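Side-chain contacts in chromosome partition protein Smc (Pyrococcus furiosus, PDB 3KTA), which is probably required for chromosome condensation and partitioning, its N- and C-terminal regions coming together as an ATP-binding cassette ATPase: residues N7-T12 / D42-G47; E22-L27 / G31-I36; F77-Q82 / Y90-I95; D109-S114 / S118-I123; V128-A133 / E154-I159. All coordinates share one frame; numbering follows the deposited sequence.

Contact 1. Residues N7-T12 / D42-G47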
# COMPACT_ATOMS: atom_id res chain seq x y z
N ASN B 7 20.95 -20.87 -4.75
CA ASN B 7 19.90 -21.88 -4.63
C ASN B 7 18.63 -21.32 -4.00
O ASN B 7 17.53 -21.58 -4.48
CB ASN B 7 20.39 -23.09 -3.82
CG ASN B 7 21.53 -23.82 -4.51
OD1 ASN B 7 21.56 -23.96 -5.73
ND2 ASN B 7 22.48 -24.29 -3.71
N VAL B 8 18.78 -20.55 -2.92
CA VAL B 8 17.65 -19.90 -2.28
C VAL B 8 17.01 -18.89 -3.25
O VAL B 8 15.78 -18.83 -3.37
CB VAL B 8 18.04 -19.18 -0.97
CG1 VAL B 8 16.83 -18.46 -0.38
CG2 VAL B 8 18.61 -20.19 0.04
N PHE B 9 17.84 -18.13 -3.96
CA PHE B 9 17.33 -17.16 -4.92
C PHE B 9 16.50 -17.84 -6.01
O PHE B 9 15.39 -17.41 -6.30
CB PHE B 9 18.44 -16.33 -5.57
CG PHE B 9 17.94 -15.33 -6.57
CD1 PHE B 9 17.57 -14.04 -6.17
CD2 PHE B 9 17.82 -15.66 -7.91
CE1 PHE B 9 17.10 -13.12 -7.10
CE2 PHE B 9 17.34 -14.75 -8.84
CZ PHE B 9 16.98 -13.47 -8.44
N MSE B 10 17.06 -18.89 -6.61
CA MSE B 10 16.39 -19.54 -7.74
C MSE B 10 15.04 -20.16 -7.35
O MSE B 10 14.09 -20.13 -8.14
CB MSE B 10 17.32 -20.54 -8.43
CG MSE B 10 18.44 -19.85 -9.26
SE MSE B 10 17.84 -18.54 -10.52
CE MSE B 10 16.37 -19.55 -11.31
N ARG B 11 14.94 -20.71 -6.15
CA ARG B 11 13.67 -21.26 -5.67
C ARG B 11 12.65 -20.12 -5.54
O ARG B 11 11.49 -20.26 -5.93
CB ARG B 11 13.86 -21.97 -4.32
CG ARG B 11 12.63 -22.70 -3.82
CD ARG B 11 12.89 -23.43 -2.49
NE ARG B 11 13.34 -22.52 -1.44
N THR B 12 13.11 -18.99 -5.02
CA THR B 12 12.23 -17.84 -4.87
C THR B 12 11.86 -17.28 -6.23
O THR B 12 10.69 -17.01 -6.49
CB THR B 12 12.90 -16.76 -4.01
OG1 THR B 12 13.10 -17.28 -2.68
CG2 THR B 12 12.00 -15.53 -3.94
N ASP B 42 24.40 -16.36 -13.76
CA ASP B 42 24.69 -15.65 -12.52
C ASP B 42 23.73 -14.48 -12.41
O ASP B 42 24.02 -13.38 -12.87
CB ASP B 42 26.13 -15.13 -12.49
CG ASP B 42 26.41 -14.29 -11.26
OD1 ASP B 42 25.69 -14.46 -10.25
OD2 ASP B 42 27.34 -13.46 -11.29
N PRO B 43 22.56 -14.74 -11.81
CA PRO B 43 21.46 -13.76 -11.76
C PRO B 43 21.94 -12.52 -11.06
O PRO B 43 21.55 -11.40 -11.39
CB PRO B 43 20.41 -14.45 -10.89
CG PRO B 43 20.73 -15.91 -10.94
CD PRO B 43 22.24 -15.97 -11.07
N PHE B 44 22.81 -12.73 -10.08
CA PHE B 44 23.31 -11.65 -9.27
C PHE B 44 24.20 -10.69 -10.08
O PHE B 44 24.59 -9.63 -9.57
CB PHE B 44 24.02 -12.22 -8.03
CG PHE B 44 23.17 -13.20 -7.25
CD1 PHE B 44 22.34 -12.75 -6.24
CD2 PHE B 44 23.16 -14.55 -7.56
CE1 PHE B 44 21.55 -13.64 -5.53
CE2 PHE B 44 22.35 -15.44 -6.85
CZ PHE B 44 21.56 -14.98 -5.84
N SER B 45 24.47 -11.04 -11.34
CA SER B 45 25.24 -10.19 -12.26
C SER B 45 24.37 -9.41 -13.23
O SER B 45 24.88 -8.74 -14.13
CB SER B 45 26.23 -11.03 -13.08
OG SER B 45 27.43 -11.28 -12.36
N GLY B 46 23.05 -9.49 -13.07
CA GLY B 46 22.15 -8.87 -14.02
C GLY B 46 20.82 -8.50 -13.38
O GLY B 46 20.63 -8.72 -12.19
N GLY B 47 19.93 -7.91 -14.17
CA GLY B 47 18.64 -7.46 -13.67
C GLY B 47 17.52 -8.46 -13.89
O GLY B 47 17.74 -9.60 -14.31
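Phe9 reaches from helix 4-27 toward the turn of Pro43 and Phe44, its root meeting Phe44 and its outer ring atoms Pro43. CG stands anti to the backbone N (chi1 180°), which points the ring at the turn. The packing is tightest at the root, where Phe9 CB is 3.4 Å from Phe44 CZ. The two aromatic rings lie obliquely, centroids 5.0 Å apart and planes at 57°. Farther out, Phe9 CE2 lies 3.7 Å from Pro43 CB, and Leu37 of strand 32-37 packs on both residues. Toward solvent the contact thins: the partly exposed selenomethionine Met10 meets Pro43 through one pair, SE to CG at 3.9 Å. Phe44 also packs on Ile169 of the partner chain. An alanine in place of Phe9 would probably open a gap between helix and turn, leaving Pro43 and the end of Phe44 without the ring they rest on. No hydrogen bond crosses here, so the turn is held to the helix by shape and apolar burial.

Contact 2. Residues E22-L27 / G31-I36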
# COMPACT_ATOMS: atom_id res chain seq x y z
N GLU B 22 0.90 -16.64 -14.19
CA GLU B 22 -0.47 -17.06 -13.95
C GLU B 22 -1.37 -15.86 -13.64
O GLU B 22 -2.47 -15.72 -14.18
CB GLU B 22 -0.53 -18.08 -12.82
CG GLU B 22 0.14 -19.41 -13.17
CD GLU B 22 0.15 -20.39 -12.02
OE1 GLU B 22 -0.30 -20.04 -10.91
OE2 GLU B 22 0.63 -21.52 -12.23
N ILE B 23 -0.89 -14.98 -12.78
CA ILE B 23 -1.68 -13.82 -12.39
C ILE B 23 -1.88 -12.85 -13.55
O ILE B 23 -2.97 -12.33 -13.74
CB ILE B 23 -1.06 -13.09 -11.17
CG1 ILE B 23 -1.10 -14.02 -9.96
CG2 ILE B 23 -1.82 -11.80 -10.89
CD1 ILE B 23 -0.27 -13.55 -8.77
N PHE B 24 -0.84 -12.61 -14.35
CA PHE B 24 -0.99 -11.73 -15.51
C PHE B 24 -2.07 -12.25 -16.45
O PHE B 24 -2.91 -11.48 -16.91
CB PHE B 24 0.33 -11.57 -16.27
CG PHE B 24 0.25 -10.55 -17.37
CD1 PHE B 24 0.61 -9.23 -17.13
CD2 PHE B 24 -0.18 -10.90 -18.64
CE1 PHE B 24 0.54 -8.28 -18.14
CE2 PHE B 24 -0.27 -9.97 -19.64
CZ PHE B 24 0.09 -8.65 -19.40
N ALA B 25 -2.06 -13.56 -16.70
CA ALA B 25 -3.04 -14.17 -17.60
C ALA B 25 -4.46 -14.06 -17.04
O ALA B 25 -5.42 -13.89 -17.79
CB ALA B 25 -2.69 -15.63 -17.88
N LYS B 26 -4.59 -14.14 -15.72
CA LYS B 26 -5.88 -13.98 -15.05
C LYS B 26 -6.40 -12.55 -15.19
O LYS B 26 -7.57 -12.33 -15.52
CB LYS B 26 -5.74 -14.35 -13.57
CG LYS B 26 -7.04 -14.43 -12.79
CD LYS B 26 -6.88 -15.35 -11.58
CE LYS B 26 -5.73 -14.90 -10.69
NZ LYS B 26 -5.58 -15.74 -9.47
N LEU B 27 -5.53 -11.58 -14.93
CA LEU B 27 -5.92 -10.17 -14.96
C LEU B 27 -6.19 -9.68 -16.39
O LEU B 27 -7.03 -8.81 -16.60
CB LEU B 27 -4.85 -9.30 -14.30
CG LEU B 27 -4.67 -9.50 -12.80
CD1 LEU B 27 -3.55 -8.58 -12.28
CD2 LEU B 27 -5.98 -9.25 -12.05
N GLY B 31 -4.06 -12.80 -22.63
CA GLY B 31 -2.70 -12.27 -22.65
C GLY B 31 -1.76 -13.13 -21.84
O GLY B 31 -2.17 -14.06 -21.16
N SER B 32 -0.47 -12.83 -21.93
CA SER B 32 0.54 -13.58 -21.18
C SER B 32 1.74 -12.70 -20.87
O SER B 32 1.96 -11.68 -21.53
CB SER B 32 0.99 -14.82 -21.97
OG SER B 32 1.74 -14.45 -23.12
N ALA B 33 2.51 -13.08 -19.87
CA ALA B 33 3.71 -12.33 -19.53
C ALA B 33 4.71 -13.20 -18.81
O ALA B 33 4.35 -14.24 -18.24
CB ALA B 33 3.36 -11.10 -18.70
N ARG B 34 5.98 -12.78 -18.83
CA ARG B 34 7.07 -13.52 -18.20
C ARG B 34 8.02 -12.60 -17.44
O ARG B 34 8.19 -11.43 -17.80
CB ARG B 34 7.93 -14.26 -19.25
CG ARG B 34 7.30 -15.43 -19.95
CD ARG B 34 8.37 -16.13 -20.80
NE ARG B 34 8.99 -15.22 -21.77
CZ ARG B 34 10.29 -15.17 -22.04
NH1 ARG B 34 11.15 -15.97 -21.42
NH2 ARG B 34 10.75 -14.31 -22.95
N LEU B 35 8.63 -13.15 -16.40
CA LEU B 35 9.81 -12.56 -15.78
C LEU B 35 11.04 -13.23 -16.37
O LEU B 35 11.07 -14.45 -16.56
CB LEU B 35 9.81 -12.76 -14.27
CG LEU B 35 8.61 -12.22 -13.48
CD1 LEU B 35 8.88 -12.34 -11.99
CD2 LEU B 35 8.31 -10.78 -13.85
N ILE B 36 12.07 -12.44 -16.66
CA ILE B 36 13.28 -12.96 -17.29
C ILE B 36 14.51 -12.46 -16.55
O ILE B 36 14.65 -11.26 -16.36
CB ILE B 36 13.36 -12.49 -18.74
CG1 ILE B 36 12.08 -12.85 -19.50
CG2 ILE B 36 14.59 -13.07 -19.44
CD1 ILE B 36 11.97 -12.22 -20.86
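Ala25 and Gly31 meet where the chain doubles back from the last turns of helix 4-27 into strand 32-37: Ala25 CA is 3.7 Å from Gly31 O. The backbones come nearest at Ala25 and Ser32, with CA atoms 5.1 Å apart, and the strand then moves off in an extended conformation. Phe24 bridges the widening angle. Its CG stands anti to the backbone N (chi1 -173°), which carries the ring to the strand, where Ala33 CB sits over one face, 3.5 Å from the centroid and 16° off the ring normal. This is a CH-pi contact, displaced somewhat toward the CG side of the ring: Ala33 CB to Phe24 CG is 3.4 Å. Gly31 C approaches the ring edge, 4.1 Å from Phe24 CE2, while Ser32 directs its CB away from the helix. No hydrogen bond joins the two segments. Strand 32-37 pairs antiparallel with strand 48-53, whose Ala52 also touches Ala33. Helix 67-84 packs on Phe24 through Thr73 and Ala76, and helix 101-114 meets the same helical turns at Ile23 and Leu27 through Leu110.

Contact 3. Residues F77-Q82 / Y90-I95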
# COMPACT_ATOMS: atom_id res chain seq x y z
N PHE B 77 2.86 -8.22 -10.78
CA PHE B 77 4.13 -8.40 -10.10
C PHE B 77 3.98 -8.35 -8.57
O PHE B 77 4.51 -9.20 -7.85
CB PHE B 77 5.12 -7.34 -10.60
CG PHE B 77 6.50 -7.49 -10.06
CD1 PHE B 77 7.27 -8.60 -10.37
CD2 PHE B 77 7.04 -6.51 -9.24
CE1 PHE B 77 8.54 -8.74 -9.87
CE2 PHE B 77 8.33 -6.65 -8.74
CZ PHE B 77 9.08 -7.76 -9.06
N VAL B 78 3.26 -7.36 -8.08
CA VAL B 78 3.05 -7.21 -6.64
C VAL B 78 2.37 -8.46 -6.08
O VAL B 78 2.79 -9.02 -5.05
CB VAL B 78 2.17 -5.99 -6.33
CG1 VAL B 78 1.72 -5.99 -4.84
CG2 VAL B 78 2.90 -4.70 -6.68
N PHE B 79 1.33 -8.89 -6.77
CA PHE B 79 0.59 -10.07 -6.33
C PHE B 79 1.34 -11.39 -6.48
O PHE B 79 1.08 -12.33 -5.73
CB PHE B 79 -0.81 -10.09 -6.96
CG PHE B 79 -1.77 -9.16 -6.26
CD1 PHE B 79 -2.47 -9.59 -5.14
CD2 PHE B 79 -1.90 -7.85 -6.66
CE1 PHE B 79 -3.33 -8.74 -4.47
CE2 PHE B 79 -2.75 -6.99 -5.98
CZ PHE B 79 -3.47 -7.44 -4.88
N ALA B 80 2.29 -11.45 -7.42
CA ALA B 80 3.15 -12.63 -7.59
C ALA B 80 4.04 -12.79 -6.36
O ALA B 80 4.25 -13.89 -5.86
CB ALA B 80 4.02 -12.49 -8.87
N ILE B 81 4.56 -11.67 -5.87
CA ILE B 81 5.32 -11.67 -4.63
C ILE B 81 4.41 -12.04 -3.45
O ILE B 81 4.76 -12.86 -2.62
CB ILE B 81 5.97 -10.29 -4.40
CG1 ILE B 81 6.93 -9.98 -5.54
CG2 ILE B 81 6.73 -10.29 -3.08
CD1 ILE B 81 7.50 -8.56 -5.50
N GLN B 82 3.24 -11.41 -3.39
CA GLN B 82 2.35 -11.62 -2.25
C GLN B 82 1.99 -13.09 -2.10
O GLN B 82 1.90 -13.61 -0.99
CB GLN B 82 1.07 -10.78 -2.42
CG GLN B 82 0.19 -10.73 -1.16
CD GLN B 82 -0.78 -11.89 -1.07
OE1 GLN B 82 -1.06 -12.57 -2.07
NE2 GLN B 82 -1.31 -12.12 0.12
N TYR B 90 -1.00 -4.47 2.87
CA TYR B 90 -0.76 -3.71 1.65
C TYR B 90 -1.61 -2.47 1.74
O TYR B 90 -2.74 -2.53 2.24
CB TYR B 90 -1.17 -4.54 0.40
CG TYR B 90 -0.25 -5.71 0.24
CD1 TYR B 90 -0.43 -6.86 1.00
CD2 TYR B 90 0.84 -5.67 -0.64
CE1 TYR B 90 0.45 -7.92 0.92
CE2 TYR B 90 1.71 -6.74 -0.74
CZ TYR B 90 1.51 -7.86 0.03
OH TYR B 90 2.38 -8.91 -0.04
N LEU B 91 -1.05 -1.35 1.30
CA LEU B 91 -1.79 -0.09 1.25
C LEU B 91 -1.77 0.36 -0.19
O LEU B 91 -0.71 0.55 -0.77
CB LEU B 91 -1.13 0.95 2.14
CG LEU B 91 -1.68 2.37 2.03
CD1 LEU B 91 -3.11 2.46 2.52
CD2 LEU B 91 -0.79 3.27 2.86
N PHE B 92 -2.96 0.45 -0.79
CA PHE B 92 -3.08 0.80 -2.20
C PHE B 92 -3.92 2.06 -2.30
O PHE B 92 -5.08 2.06 -1.90
CB PHE B 92 -3.84 -0.29 -2.96
CG PHE B 92 -3.12 -1.61 -3.12
CD1 PHE B 92 -1.73 -1.70 -3.05
CD2 PHE B 92 -3.85 -2.75 -3.41
CE1 PHE B 92 -1.09 -2.93 -3.23
CE2 PHE B 92 -3.24 -3.98 -3.59
CZ PHE B 92 -1.85 -4.08 -3.51
N ASP B 93 -3.37 3.13 -2.87
CA ASP B 93 -4.10 4.40 -3.01
C ASP B 93 -4.49 4.69 -4.48
O ASP B 93 -3.64 5.09 -5.28
CB ASP B 93 -3.23 5.53 -2.48
CG ASP B 93 -4.00 6.83 -2.27
OD1 ASP B 93 -5.13 6.96 -2.79
OD2 ASP B 93 -3.46 7.70 -1.56
N GLU B 94 -5.76 4.46 -4.81
CA GLU B 94 -6.28 4.69 -6.16
C GLU B 94 -5.45 4.01 -7.26
O GLU B 94 -5.10 4.61 -8.27
CB GLU B 94 -6.54 6.18 -6.41
CG GLU B 94 -7.55 6.75 -5.44
CD GLU B 94 -8.02 8.14 -5.80
OE1 GLU B 94 -8.08 8.99 -4.89
OE2 GLU B 94 -8.35 8.39 -6.99
N ILE B 95 -5.19 2.72 -7.05
CA ILE B 95 -4.38 1.92 -7.96
C ILE B 95 -5.19 1.53 -9.19
O ILE B 95 -4.64 1.00 -10.14
CB ILE B 95 -3.82 0.64 -7.31
CG1 ILE B 95 -4.95 -0.20 -6.68
CG2 ILE B 95 -2.73 0.99 -6.29
CD1 ILE B 95 -4.73 -1.69 -6.75
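Gln82 lies across the hydroxyl end of Tyr90, its aliphatic part doing the touching. From the root outward, Gln82 CB is 3.3 Å from Tyr90 OH; CG comes closer, 3.1 Å from the same oxygen and 3.4 Å from Tyr90 CZ. The chain then bends (chi2 -86°), and the amide turns to other partners: NE2 is hydrogen-bonded to Ser118 OG, and OE1 has a weak bond with Ser114 OG. Tyr90 OH likewise finds its hydrogen bonds outside, with Ala87 N and with Tyr140 OH of the partner chain. A phenylalanine in place of Tyr90 would probably leave Ala87 N and Tyr140 of that chain without this partner. Two residues along the strand, Phe92 takes up the next part of the helix. Phe79 CZ meets the edge of its ring, 3.7 Å from Phe92 CE2, the two ring planes standing 61° apart. Val78 CG1 touches both rings more loosely, 4.2 Å from Tyr90 CE2 and 4.3 Å from Phe92 CZ. The strand ends at Asp93, followed by Glu94, an order consistent with a Walker B motif of P-loop ATPases, and Glu94 touches the bound bis(adenosine)-5'-pentaphosphate. Strand 89-93 lies parallel to strand 119-123 on one edge and to a strand of the partner chain, while helices 4-27 and 101-114 pack around Phe79.

Contact 4. Residues D109-S114 / S118-I123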
# COMPACT_ATOMS: atom_id res chain seq x y z
N ASP B 109 -11.14 -9.01 -7.32
CA ASP B 109 -11.26 -10.44 -7.02
C ASP B 109 -9.93 -11.00 -6.50
O ASP B 109 -9.92 -11.84 -5.60
CB ASP B 109 -11.68 -11.23 -8.26
CG ASP B 109 -13.14 -11.01 -8.63
OD1 ASP B 109 -13.87 -10.33 -7.88
OD2 ASP B 109 -13.54 -11.55 -9.68
N LEU B 110 -8.82 -10.54 -7.07
CA LEU B 110 -7.49 -10.99 -6.64
C LEU B 110 -7.19 -10.46 -5.23
O LEU B 110 -6.61 -11.17 -4.40
CB LEU B 110 -6.44 -10.49 -7.64
CG LEU B 110 -4.96 -10.77 -7.36
CD1 LEU B 110 -4.72 -12.25 -7.18
CD2 LEU B 110 -4.14 -10.20 -8.51
N ILE B 111 -7.59 -9.23 -4.94
CA ILE B 111 -7.48 -8.70 -3.58
C ILE B 111 -8.28 -9.53 -2.58
O ILE B 111 -7.76 -9.92 -1.54
CB ILE B 111 -7.87 -7.20 -3.50
CG1 ILE B 111 -6.78 -6.32 -4.12
CG2 ILE B 111 -8.13 -6.78 -2.04
CD1 ILE B 111 -7.26 -4.91 -4.53
N LYS B 112 -9.54 -9.84 -2.92
CA LYS B 112 -10.39 -10.64 -2.04
C LYS B 112 -9.75 -12.00 -1.72
O LYS B 112 -9.67 -12.39 -0.55
CB LYS B 112 -11.76 -10.86 -2.68
CG LYS B 112 -12.78 -11.51 -1.75
CD LYS B 112 -13.26 -10.51 -0.73
CE LYS B 112 -14.50 -11.00 -0.03
NZ LYS B 112 -14.83 -10.13 1.10
N GLU B 113 -9.26 -12.69 -2.74
CA GLU B 113 -8.60 -13.98 -2.53
C GLU B 113 -7.33 -13.83 -1.69
O GLU B 113 -7.09 -14.60 -0.74
CB GLU B 113 -8.26 -14.64 -3.87
CG GLU B 113 -7.54 -15.98 -3.73
CD GLU B 113 -8.40 -17.05 -3.10
OE1 GLU B 113 -9.63 -16.90 -3.07
OE2 GLU B 113 -7.83 -18.08 -2.66
N SER B 114 -6.54 -12.81 -2.01
CA SER B 114 -5.27 -12.59 -1.31
C SER B 114 -5.49 -12.17 0.13
O SER B 114 -4.60 -12.36 0.97
CB SER B 114 -4.43 -11.53 -2.03
OG SER B 114 -4.13 -11.95 -3.34
N SER B 118 -3.13 -11.81 3.70
CA SER B 118 -2.61 -10.48 4.04
C SER B 118 -3.76 -9.50 4.23
O SER B 118 -4.84 -9.69 3.67
CB SER B 118 -1.71 -9.93 2.91
OG SER B 118 -0.59 -10.76 2.67
N GLN B 119 -3.51 -8.43 4.98
CA GLN B 119 -4.45 -7.34 5.13
C GLN B 119 -4.30 -6.38 3.94
O GLN B 119 -3.19 -6.10 3.50
CB GLN B 119 -4.16 -6.61 6.44
CG GLN B 119 -5.00 -5.37 6.70
CD GLN B 119 -4.66 -4.79 8.07
OE1 GLN B 119 -3.49 -4.56 8.37
NE2 GLN B 119 -5.67 -4.58 8.90
N PHE B 120 -5.43 -5.89 3.42
CA PHE B 120 -5.42 -4.90 2.35
C PHE B 120 -6.20 -3.67 2.74
O PHE B 120 -7.36 -3.79 3.19
CB PHE B 120 -6.03 -5.52 1.07
CG PHE B 120 -5.14 -6.50 0.42
CD1 PHE B 120 -5.11 -7.83 0.85
CD2 PHE B 120 -4.27 -6.10 -0.59
CE1 PHE B 120 -4.26 -8.74 0.24
CE2 PHE B 120 -3.41 -7.01 -1.18
CZ PHE B 120 -3.40 -8.32 -0.76
N ILE B 121 -5.59 -2.51 2.57
CA ILE B 121 -6.28 -1.24 2.81
C ILE B 121 -6.23 -0.48 1.49
O ILE B 121 -5.15 -0.17 0.98
CB ILE B 121 -5.56 -0.40 3.90
CG1 ILE B 121 -5.58 -1.16 5.22
CG2 ILE B 121 -6.23 0.97 4.05
CD1 ILE B 121 -4.54 -0.66 6.21
N VAL B 122 -7.41 -0.21 0.92
CA VAL B 122 -7.46 0.28 -0.45
C VAL B 122 -8.31 1.54 -0.52
O VAL B 122 -9.48 1.51 -0.16
CB VAL B 122 -8.11 -0.80 -1.36
CG1 VAL B 122 -8.22 -0.29 -2.81
CG2 VAL B 122 -7.32 -2.11 -1.32
N ILE B 123 -7.71 2.64 -0.97
CA ILE B 123 -8.46 3.86 -1.22
C ILE B 123 -8.95 3.84 -2.66
O ILE B 123 -8.16 3.58 -3.57
CB ILE B 123 -7.57 5.08 -1.04
CG1 ILE B 123 -7.10 5.18 0.42
CG2 ILE B 123 -8.35 6.34 -1.46
CD1 ILE B 123 -5.90 6.11 0.63
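Phe120 presses its ring against two side chains of the final turns of helix 101-114, Ile111 and Ser114. Ile111 offers its branches separately. CG2, anti to the backbone N, reaches the root of the ring, 3.9 Å from Phe120 CG, while the CG1 arm, extended at chi2 (160°), carries CD1 along the strand to Val122 CG2 at 4.3 Å. Ser114 meets the far end of the same ring with its methylene: CB is 3.6 Å from Phe120 CZ, and Ser114 O lies at the ring edge, in its plane. The serine hydroxyl is held back from the ring. With OG beside the backbone N (chi1 -61°), it donates to Leu110 O at 2.8 Å, tilted out of the carbonyl plane, and Ser114 N reaches the same oxygen from the opposite face. Two donors thus grip Leu110 O, and the bond from OG holds the hydroxyl in place. Beyond the helix end, Ser118 N donates to Ser114 O, 3.1 Å and 149° at the hydrogen, in the carbonyl plane. The arrangement closes the second half of a beta-alpha-beta unit, helix 101-114 returning to strand 119-123, and Phe120 also stacks on Tyr90 of the first strand. The chemistry is divided: carbon surfaces join helix to strand, while the buried polar groups of Ser114 are bonded to Leu110 and Ser118, with a weak further bond from OG to Gln82 OE1.

Contact 5. Residues V128-A133 / E154-I159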
# COMPACT_ATOMS: atom_id res chain seq x y z
N VAL B 128 -16.82 -1.00 -8.40
CA VAL B 128 -16.47 -2.39 -8.66
C VAL B 128 -15.23 -2.83 -7.86
O VAL B 128 -14.99 -4.02 -7.72
CB VAL B 128 -16.27 -2.68 -10.16
CG1 VAL B 128 -17.57 -2.47 -10.89
CG2 VAL B 128 -15.23 -1.78 -10.75
N MSE B 129 -14.47 -1.86 -7.36
CA MSE B 129 -13.37 -2.17 -6.45
C MSE B 129 -13.87 -2.40 -5.02
O MSE B 129 -13.37 -3.32 -4.36
CB MSE B 129 -12.32 -1.05 -6.43
CG MSE B 129 -11.19 -1.26 -5.39
SE MSE B 129 -10.05 -2.81 -5.75
CE MSE B 129 -8.75 -1.88 -6.85
N MSE B 130 -14.82 -1.56 -4.59
CA MSE B 130 -15.36 -1.44 -3.22
C MSE B 130 -16.31 -2.57 -2.80
O MSE B 130 -16.41 -2.92 -1.63
CB MSE B 130 -16.09 -0.04 -3.04
CG MSE B 130 -17.76 0.07 -3.00
SE MSE B 130 -18.14 1.74 -2.09
CE MSE B 130 -17.10 1.38 -0.49
N ALA B 131 -17.03 -3.12 -3.78
CA ALA B 131 -18.29 -3.81 -3.51
C ALA B 131 -18.20 -4.98 -2.53
O ALA B 131 -19.13 -5.20 -1.74
CB ALA B 131 -18.91 -4.27 -4.82
N ASN B 132 -17.11 -5.73 -2.61
CA ASN B 132 -16.93 -6.90 -1.75
C ASN B 132 -15.91 -6.70 -0.63
O ASN B 132 -15.40 -7.68 -0.09
CB ASN B 132 -16.53 -8.11 -2.59
CG ASN B 132 -17.63 -8.54 -3.53
OD1 ASN B 132 -18.80 -8.60 -3.15
ND2 ASN B 132 -17.26 -8.85 -4.77
N ALA B 133 -15.63 -5.45 -0.28
CA ALA B 133 -14.75 -5.19 0.86
C ALA B 133 -15.38 -5.74 2.14
O ALA B 133 -16.61 -5.81 2.26
CB ALA B 133 -14.52 -3.70 0.99
N GLU B 154 -24.79 0.23 1.01
CA GLU B 154 -25.80 1.10 0.41
C GLU B 154 -25.40 2.57 0.52
O GLU B 154 -25.55 3.33 -0.43
CB GLU B 154 -27.18 0.85 1.03
CG GLU B 154 -28.30 1.71 0.45
CD GLU B 154 -28.53 2.99 1.25
OE1 GLU B 154 -28.22 3.00 2.46
OE2 GLU B 154 -29.04 3.97 0.67
N LYS B 155 -24.87 2.95 1.69
CA LYS B 155 -24.45 4.34 1.89
C LYS B 155 -23.22 4.66 1.05
O LYS B 155 -23.12 5.75 0.46
CB LYS B 155 -24.15 4.62 3.36
CG LYS B 155 -25.40 4.81 4.23
CD LYS B 155 -25.02 5.27 5.63
N ALA B 156 -22.27 3.73 1.01
CA ALA B 156 -21.05 3.96 0.24
C ALA B 156 -21.37 4.13 -1.24
O ALA B 156 -20.75 4.94 -1.93
CB ALA B 156 -20.05 2.84 0.45
N MSE B 157 -22.34 3.35 -1.73
CA MSE B 157 -22.73 3.44 -3.14
C MSE B 157 -23.31 4.81 -3.49
O MSE B 157 -23.02 5.35 -4.56
CB MSE B 157 -23.71 2.33 -3.52
CG MSE B 157 -23.07 0.96 -3.53
SE MSE B 157 -21.73 0.82 -4.94
CE MSE B 157 -20.31 1.92 -4.20
N LYS B 158 -24.13 5.35 -2.61
CA LYS B 158 -24.67 6.69 -2.82
C LYS B 158 -23.54 7.71 -2.87
O LYS B 158 -23.55 8.63 -3.70
CB LYS B 158 -25.66 7.06 -1.71
CG LYS B 158 -26.95 6.28 -1.74
N ILE B 159 -22.56 7.54 -1.99
CA ILE B 159 -21.44 8.46 -1.94
C ILE B 159 -20.63 8.43 -3.23
O ILE B 159 -20.20 9.46 -3.73
CB ILE B 159 -20.53 8.17 -0.72
CG1 ILE B 159 -21.14 8.82 0.53
CG2 ILE B 159 -19.13 8.71 -0.96
CD1 ILE B 159 -20.74 8.17 1.85
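Met130 and Met157, both selenomethionines, bring their ends together by different bends. Met130 starts from an unusual first torsion (chi1 106°), far from a staggered position, runs extended through chi2 and folds back at chi3 (-54°). Met157 places CG beside its own backbone N and bends twice, at chi2 and chi3 (72°), which turns its methyl toward the other segment. The two side chains run alongside each other in opposite senses. The modelled distance from Met157 CE to Met130 SE, 3.0 Å, is too short for ordinary packing, so the exact placing of these two ends is doubtful. Ala156 fills the space beside them: its CB points at the other segment and lies 3.4 Å from both Met130 SE and Met130 CE. Between the two segments the chain forms an antiparallel hairpin, strands 135-142 and 145-150. Short helix 127-130 leads into it through a type I turn from Met130 to Ala133, closed by Ala133 N to Met130 O at 3.0 Å, and helix 153-164 follows it. The contact joins the helices that precede and follow the hairpin. Ile136 of its first strand packs on both Met130 and Ala156. Val32 of the partner chain also packs on Met130, whose side chain is about 14 Å from the bound bis(adenosine)-5'-pentaphosphate.

How the contacts relate
Contacts 2, 3 and 4 are buried and touch one another: Ile23 packs on Phe79 and Leu110, and strands 89-93 and 119-123 are neighbours in a parallel sheet, so contacts 3 and 4 place helices 67-84 and 101-114 against it. Contact 5 is buried too, on the other side of the chain's centre from contact 1, with about 43 Å between their centres. Contact 5 meets contact 4 through a hydrogen bond from Lys112 NZ to Asn132 O. Contact 1 shares helix 4-27 with contact 2 but lies farther out and is the partly buried one. Aromatic rings carry contacts 1 to 4 and selenomethionines contact 5; among the five, only contact 4 has a hydrogen bond between its two segments.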